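Long-range contact in nisin immunity protein (PDB 5XHB), which helps protect the nisin-producing bacterium at its cell membrane against nisin supplied from outside: residues M85-K93 against V103-F111. Sequence-based numbering, arbitrary orientation.
Sequences MGINDRYYK and VKALRLQNF. With SO4 (sulfate ion), chain B.
The phenol oxygen of Tyr92 has two polar neighbours: Arg90 NH1 donates to Tyr92 OH at 2.8 Å, with the N-H...O angle bent to 139°, while Asn110 ND2 lies 3.0 Å from Tyr92 OH. The Asn110 amide is turned nearly parallel to the Tyr92 ring, with ND2 approaching obliquely and hydrogen-bonded to Asp31 OD1, which also accepts from the backbone N of Arg107. Over one face of the same ring, Leu106 CD1 stands 3.6 Å from the Tyr92 ring centroid and 4° off the normal, a CH-pi contact. With its CG anti to the backbone N, Leu106 sends its branch toward the hairpin, and the second torsion sets CD1 over the ring and CD2 against Ile87 CG2. Phe111 closes the apolar cluster with the tip of its ring: CZ is 3.4 Å from Ile87 CG2 and 3.6 Å from Tyr92 CE1, the two rings inclined at 65°. Asn88 ND2 comes within 3.6 Å of Phe111 CD1, although it is hydrogen-bonded to Thr69 O, and Asn88 OD1 to Val71 N, both on strand 67-78. On the far side of residues 103-111, Ala105 N and Arg107 grip a sulfate, probably from the crystallisation liquor, also bound by Tyr134, Leu207 and Thr208. The loop thus packs against the beta-hairpin of strands 83-87 and 90-96, closed by a type II' turn from Ile87 to Arg90, with strand 25-33 beside Tyr92 and strand 67-78 beside Ile87 and Phe111.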
HETATM    1  N   MSE A  85      14.987   6.037  -8.772  1.00 12.88           N
HETATM    2  CA  MSE A  85      16.072   5.270  -8.208  1.00 13.93           C
HETATM    3  C   MSE A  85      16.268   4.000  -9.003  1.00 14.36           C
HETATM    4  O   MSE A  85      15.299   3.360  -9.406  1.00 15.24           O
HETATM    5  CB  MSE A  85      15.802   4.935  -6.748  1.00 13.74           C
HETATM    6  CG  MSE A  85      16.941   4.149  -6.110  1.00 15.69           C
HETATM    7 SE   MSE A  85      16.620   3.853  -4.219  1.00 26.99          SE
HETATM    8  CE  MSE A  85      16.737   5.722  -3.603  1.00 17.90           C
ATOM      9  N   GLY A  86      17.523   3.637  -9.238  1.00 17.56           N
ATOM     10  CA  GLY A  86      17.801   2.361  -9.880  1.00 18.03           C
ATOM     11  C   GLY A  86      17.519   1.226  -8.915  1.00 15.28           C
ATOM     12  O   GLY A  86      18.072   1.189  -7.809  1.00 16.24           O
ATOM     13  N   ILE A  87      16.632   0.317  -9.318  1.00 13.40           N
ATOM     14  CA  ILE A  87      16.330  -0.867  -8.536  1.00 13.69           C
ATOM     15  C   ILE A  87      16.518  -2.086  -9.425  1.00 14.99           C
ATOM     16  O   ILE A  87      15.733  -2.314 -10.344  1.00 13.78           O
ATOM     17  CB  ILE A  87      14.887  -0.900  -7.987  1.00 17.19           C
ATOM     18  CG1 ILE A  87      14.478   0.452  -7.379  1.00 14.55           C
ATOM     19  CG2 ILE A  87      14.765  -2.031  -6.961  1.00 16.38           C
ATOM     20  CD1 ILE A  87      15.241   0.833  -6.149  1.00 20.87           C
ATOM     21  N   ASN A  88      17.541  -2.872  -9.129  1.00 15.74           N
ATOM     22  CA  ASN A  88      17.929  -3.986  -9.994  1.00 15.55           C
ATOM     23  C   ASN A  88      18.060  -3.473 -11.418  1.00 15.19           C
ATOM     24  O   ASN A  88      18.836  -2.550 -11.649  1.00 15.15           O
ATOM     25  CB  ASN A  88      16.943  -5.148  -9.869  1.00 18.48           C
ATOM     26  CG  ASN A  88      17.116  -5.884  -8.550  1.00 21.34           C
ATOM     27  OD1 ASN A  88      17.876  -5.432  -7.698  1.00 19.77           O
ATOM     28  ND2 ASN A  88      16.430  -7.012  -8.375  1.00 22.59           N
ATOM     29  N   ASP A  89      17.301  -4.033 -12.355  1.00 15.26           N
ATOM     30  CA  ASP A  89      17.434  -3.638 -13.757  1.00 17.59           C
ATOM     31  C   ASP A  89      16.406  -2.589 -14.184  1.00 21.49           C
ATOM     32  O   ASP A  89      16.246  -2.339 -15.370  1.00 17.21           O
ATOM     33  CB  ASP A  89      17.309  -4.862 -14.674  1.00 17.50           C
ATOM     34  CG  ASP A  89      15.955  -5.543 -14.550  1.00 30.16           C
ATOM     35  OD1 ASP A  89      15.369  -5.510 -13.445  1.00 24.90           O
ATOM     36  OD2 ASP A  89      15.467  -6.105 -15.557  1.00 30.90           O
ATOM     37  N   ARG A  90      15.720  -1.972 -13.222  1.00 17.17           N
ATOM     38  CA  ARG A  90      14.684  -0.997 -13.545  1.00 16.24           C
ATOM     39  C   ARG A  90      14.926   0.329 -12.840  1.00 17.58           C
ATOM     40  O   ARG A  90      15.913   0.491 -12.127  1.00 13.96           O
ATOM     41  CB  ARG A  90      13.308  -1.532 -13.161  1.00 17.97           C
ATOM     42  CG  ARG A  90      12.871  -2.738 -13.979  1.00 26.49           C
ATOM     43  CD  ARG A  90      12.016  -3.651 -13.129  1.00 31.50           C
ATOM     44  NE  ARG A  90      11.344  -4.674 -13.914  1.00 37.52           N
ATOM     45  CZ  ARG A  90      10.171  -5.205 -13.589  1.00 39.21           C
ATOM     46  NH1 ARG A  90       9.538  -4.802 -12.496  1.00 31.17           N
ATOM     47  NH2 ARG A  90       9.623  -6.133 -14.363  1.00 46.79           N
ATOM     48  N   TYR A  91      14.005   1.261 -13.058  1.00 14.41           N
ATOM     49  CA  TYR A  91      14.012   2.561 -12.392  1.00 17.18           C
ATOM     50  C   TYR A  91      12.635   2.829 -11.809  1.00 16.48           C
ATOM     51  O   TYR A  91      11.623   2.608 -12.476  1.00 15.70           O
ATOM     52  CB  TYR A  91      14.378   3.676 -13.362  1.00 18.30           C
ATOM     53  CG  TYR A  91      15.706   3.476 -14.057  1.00 18.71           C
ATOM     54  CD1 TYR A  91      15.799   2.699 -15.205  1.00 21.76           C
ATOM     55  CD2 TYR A  91      16.858   4.082 -13.577  1.00 18.65           C
ATOM     56  CE1 TYR A  91      17.004   2.526 -15.853  1.00 24.59           C
ATOM     57  CE2 TYR A  91      18.072   3.913 -14.220  1.00 23.76           C
ATOM     58  CZ  TYR A  91      18.136   3.132 -15.357  1.00 27.92           C
ATOM     59  OH  TYR A  91      19.343   2.960 -16.001  1.00 29.68           O
ATOM     60  N   TYR A  92      12.590   3.304 -10.569  1.00 14.54           N
ATOM     61  CA  TYR A  92      11.305   3.568  -9.941  1.00 13.38           C
ATOM     62  C   TYR A  92      11.291   4.967  -9.370  1.00 14.30           C
ATOM     63  O   TYR A  92      12.263   5.397  -8.749  1.00 12.56           O
ATOM     64  CB  TYR A  92      11.011   2.531  -8.853  1.00 14.50           C
ATOM     65  CG  TYR A  92      10.589   1.194  -9.412  1.00 17.66           C
ATOM     66  CD1 TYR A  92      11.527   0.213  -9.705  1.00 18.34           C
ATOM     67  CD2 TYR A  92       9.243   0.919  -9.663  1.00 16.16           C
ATOM     68  CE1 TYR A  92      11.137  -1.009 -10.237  1.00 19.87           C
ATOM     69  CE2 TYR A  92       8.847  -0.300 -10.177  1.00 21.80           C
ATOM     70  CZ  TYR A  92       9.799  -1.256 -10.465  1.00 24.23           C
ATOM     71  OH  TYR A  92       9.413  -2.468 -10.984  1.00 33.28           O
ATOM     72  N   LYS A  93      10.189   5.676  -9.604  1.00 13.92           N
ATOM     73  CA  LYS A  93      10.035   7.041  -9.113  1.00 11.59           C
ATOM     74  C   LYS A  93      10.139   7.062  -7.599  1.00 11.97           C
ATOM     75  O   LYS A  93       9.688   6.128  -6.938  1.00 13.42           O
ATOM     76  CB  LYS A  93       8.677   7.616  -9.555  1.00  9.02           C
ATOM     77  CG  LYS A  93       8.473   9.104  -9.239  1.00 12.97           C
ATOM     78  CD  LYS A  93       7.046   9.588  -9.646  1.00 15.83           C
ATOM     79  CE  LYS A  93       6.827   9.566 -11.147  1.00 21.77           C
ATOM     80  NZ  LYS A  93       5.400   9.892 -11.552  1.00 20.71           N
ATOM     81  N   VAL A 103       0.250   7.095  -3.486  1.00 12.28           N
ATOM     82  CA  VAL A 103       0.954   6.276  -4.462  1.00 13.66           C
ATOM     83  C   VAL A 103       1.576   5.100  -3.719  1.00 14.51           C
ATOM     84  O   VAL A 103       2.233   5.295  -2.683  1.00 13.75           O
ATOM     85  CB  VAL A 103       2.064   7.075  -5.192  1.00 15.56           C
ATOM     86  CG1 VAL A 103       2.827   6.172  -6.168  1.00 16.75           C
ATOM     87  CG2 VAL A 103       1.481   8.294  -5.896  1.00 17.25           C
ATOM     88  N   LYS A 104       1.370   3.886  -4.224  1.00 15.77           N
ATOM     89  CA  LYS A 104       1.851   2.682  -3.533  1.00 13.28           C
ATOM     90  C   LYS A 104       3.370   2.630  -3.506  1.00 13.34           C
ATOM     91  O   LYS A 104       4.037   3.088  -4.438  1.00 14.03           O
ATOM     92  CB  LYS A 104       1.281   1.417  -4.197  1.00 21.70           C
ATOM     93  CG  LYS A 104      -0.235   1.288  -3.992  1.00 25.13           C
ATOM     94  CD  LYS A 104      -0.903   0.162  -4.782  1.00 29.00           C
ATOM     95  CE  LYS A 104      -2.382   0.050  -4.358  1.00 28.76           C
ATOM     96  NZ  LYS A 104      -3.185  -0.932  -5.142  1.00 36.54           N
ATOM     97  N   ALA A 105       3.919   2.076  -2.432  1.00 12.96           N
ATOM     98  CA  ALA A 105       5.356   1.883  -2.335  1.00 13.79           C
ATOM     99  C   ALA A 105       5.756   0.726  -3.239  1.00 14.15           C
ATOM    100  O   ALA A 105       4.914  -0.082  -3.644  1.00 13.54           O
ATOM    101  CB  ALA A 105       5.780   1.600  -0.885  1.00 13.65           C
ATOM    102  N   LEU A 106       7.047   0.667  -3.537  1.00 13.60           N
ATOM    103  CA  LEU A 106       7.640  -0.389  -4.355  1.00 13.88           C
ATOM    104  C   LEU A 106       7.169  -1.773  -3.925  1.00 17.88           C
ATOM    105  O   LEU A 106       7.214  -2.099  -2.739  1.00 16.14           O
ATOM    106  CB  LEU A 106       9.171  -0.304  -4.261  1.00 14.92           C
ATOM    107  CG  LEU A 106       9.937  -1.356  -5.068  1.00 18.20           C
ATOM    108  CD1 LEU A 106       9.669  -1.163  -6.555  1.00 18.99           C
ATOM    109  CD2 LEU A 106      11.432  -1.291  -4.755  1.00 21.89           C
ATOM    110  N   ARG A 107       6.728  -2.579  -4.886  1.00 17.17           N
ATOM    111  CA  ARG A 107       6.300  -3.944  -4.611  1.00 19.19           C
ATOM    112  C   ARG A 107       7.433  -4.949  -4.837  1.00 23.74           C
ATOM    113  O   ARG A 107       8.036  -4.989  -5.904  1.00 20.55           O
ATOM    114  CB  ARG A 107       5.101  -4.329  -5.485  1.00 20.91           C
ATOM    115  CG  ARG A 107       3.845  -3.491  -5.256  1.00 23.04           C
ATOM    116  CD  ARG A 107       3.535  -3.364  -3.782  1.00 23.09           C
ATOM    117  NE  ARG A 107       2.140  -2.994  -3.513  1.00 27.86           N
ATOM    118  CZ  ARG A 107       1.780  -2.007  -2.697  1.00 26.00           C
ATOM    119  NH1 ARG A 107       2.713  -1.265  -2.103  1.00 17.06           N
ATOM    120  NH2 ARG A 107       0.495  -1.760  -2.474  1.00 20.22           N
ATOM    121  N   LEU A 108       7.697  -5.757  -3.817  1.00 24.17           N
ATOM    122  CA  LEU A 108       8.714  -6.802  -3.863  1.00 28.19           C
ATOM    123  C   LEU A 108       8.450  -7.797  -4.992  1.00 29.98           C
ATOM    124  O   LEU A 108       9.377  -8.315  -5.619  1.00 30.03           O
ATOM    125  CB  LEU A 108       8.735  -7.521  -2.523  1.00 30.35           C
ATOM    126  CG  LEU A 108      10.010  -7.742  -1.725  1.00 40.38           C
ATOM    127  CD1 LEU A 108      10.946  -6.546  -1.791  1.00 33.63           C
ATOM    128  CD2 LEU A 108       9.596  -8.040  -0.290  1.00 41.08           C
ATOM    129  N   GLN A 109       7.170  -8.038  -5.256  1.00 32.31           N
ATOM    130  CA  GLN A 109       6.743  -9.024  -6.242  1.00 34.91           C
ATOM    131  C   GLN A 109       7.220  -8.688  -7.644  1.00 34.61           C
ATOM    132  O   GLN A 109       7.294  -9.571  -8.495  1.00 32.62           O
ATOM    133  CB  GLN A 109       5.215  -9.162  -6.237  1.00 39.40           C
ATOM    134  CG  GLN A 109       4.647  -9.859  -4.999  1.00 47.20           C
ATOM    135  CD  GLN A 109       4.574  -8.961  -3.762  1.00 50.90           C
ATOM    136  OE1 GLN A 109       4.813  -7.749  -3.825  1.00 36.69           O
ATOM    137  NE2 GLN A 109       4.232  -9.563  -2.626  1.00 54.22           N
ATOM    138  N   ASN A 110       7.539  -7.419  -7.890  1.00 26.99           N
ATOM    139  CA  ASN A 110       8.101  -7.010  -9.180  1.00 29.10           C
ATOM    140  C   ASN A 110       9.364  -7.787  -9.560  1.00 28.35           C
ATOM    141  O   ASN A 110       9.673  -7.953 -10.739  1.00 31.68           O
ATOM    142  CB  ASN A 110       8.443  -5.514  -9.181  1.00 31.27           C
ATOM    143  CG  ASN A 110       7.221  -4.626  -9.022  1.00 29.57           C
ATOM    144  OD1 ASN A 110       6.090  -5.093  -9.080  1.00 32.75           O
ATOM    145  ND2 ASN A 110       7.452  -3.328  -8.826  1.00 27.01           N
ATOM    146  N   PHE A 111      10.109  -8.228  -8.554  1.00 28.16           N
ATOM    147  CA  PHE A 111      11.410  -8.840  -8.786  1.00 26.55           C
ATOM    148  C   PHE A 111      11.396 -10.339  -8.484  1.00 32.81           C
ATOM    149  O   PHE A 111      12.452 -10.940  -8.278  1.00 32.34           O
ATOM    150  CB  PHE A 111      12.469  -8.128  -7.947  1.00 27.10           C
ATOM    151  CG  PHE A 111      12.375  -6.632  -8.027  1.00 28.62           C
ATOM    152  CD1 PHE A 111      13.010  -5.939  -9.046  1.00 26.93           C
ATOM    153  CD2 PHE A 111      11.623  -5.925  -7.105  1.00 27.32           C
ATOM    154  CE1 PHE A 111      12.908  -4.560  -9.139  1.00 23.05           C
ATOM    155  CE2 PHE A 111      11.507  -4.537  -7.191  1.00 26.17           C
ATOM    156  CZ  PHE A 111      12.147  -3.859  -8.209  1.00 24.60           C
TER
HETATM  157  S   SO4 B 301       0.982   1.090   0.217  1.00 19.66           S
HETATM  158  O1  SO4 B 301       0.468   2.475   0.168  1.00 17.80           O
HETATM  159  O2  SO4 B 301       0.047   0.193  -0.456  1.00 23.78           O
HETATM  160  O3  SO4 B 301       2.281   0.998  -0.449  1.00 19.36           O
HETATM  161  O4  SO4 B 301       1.108   0.728   1.624  1.00 18.52           O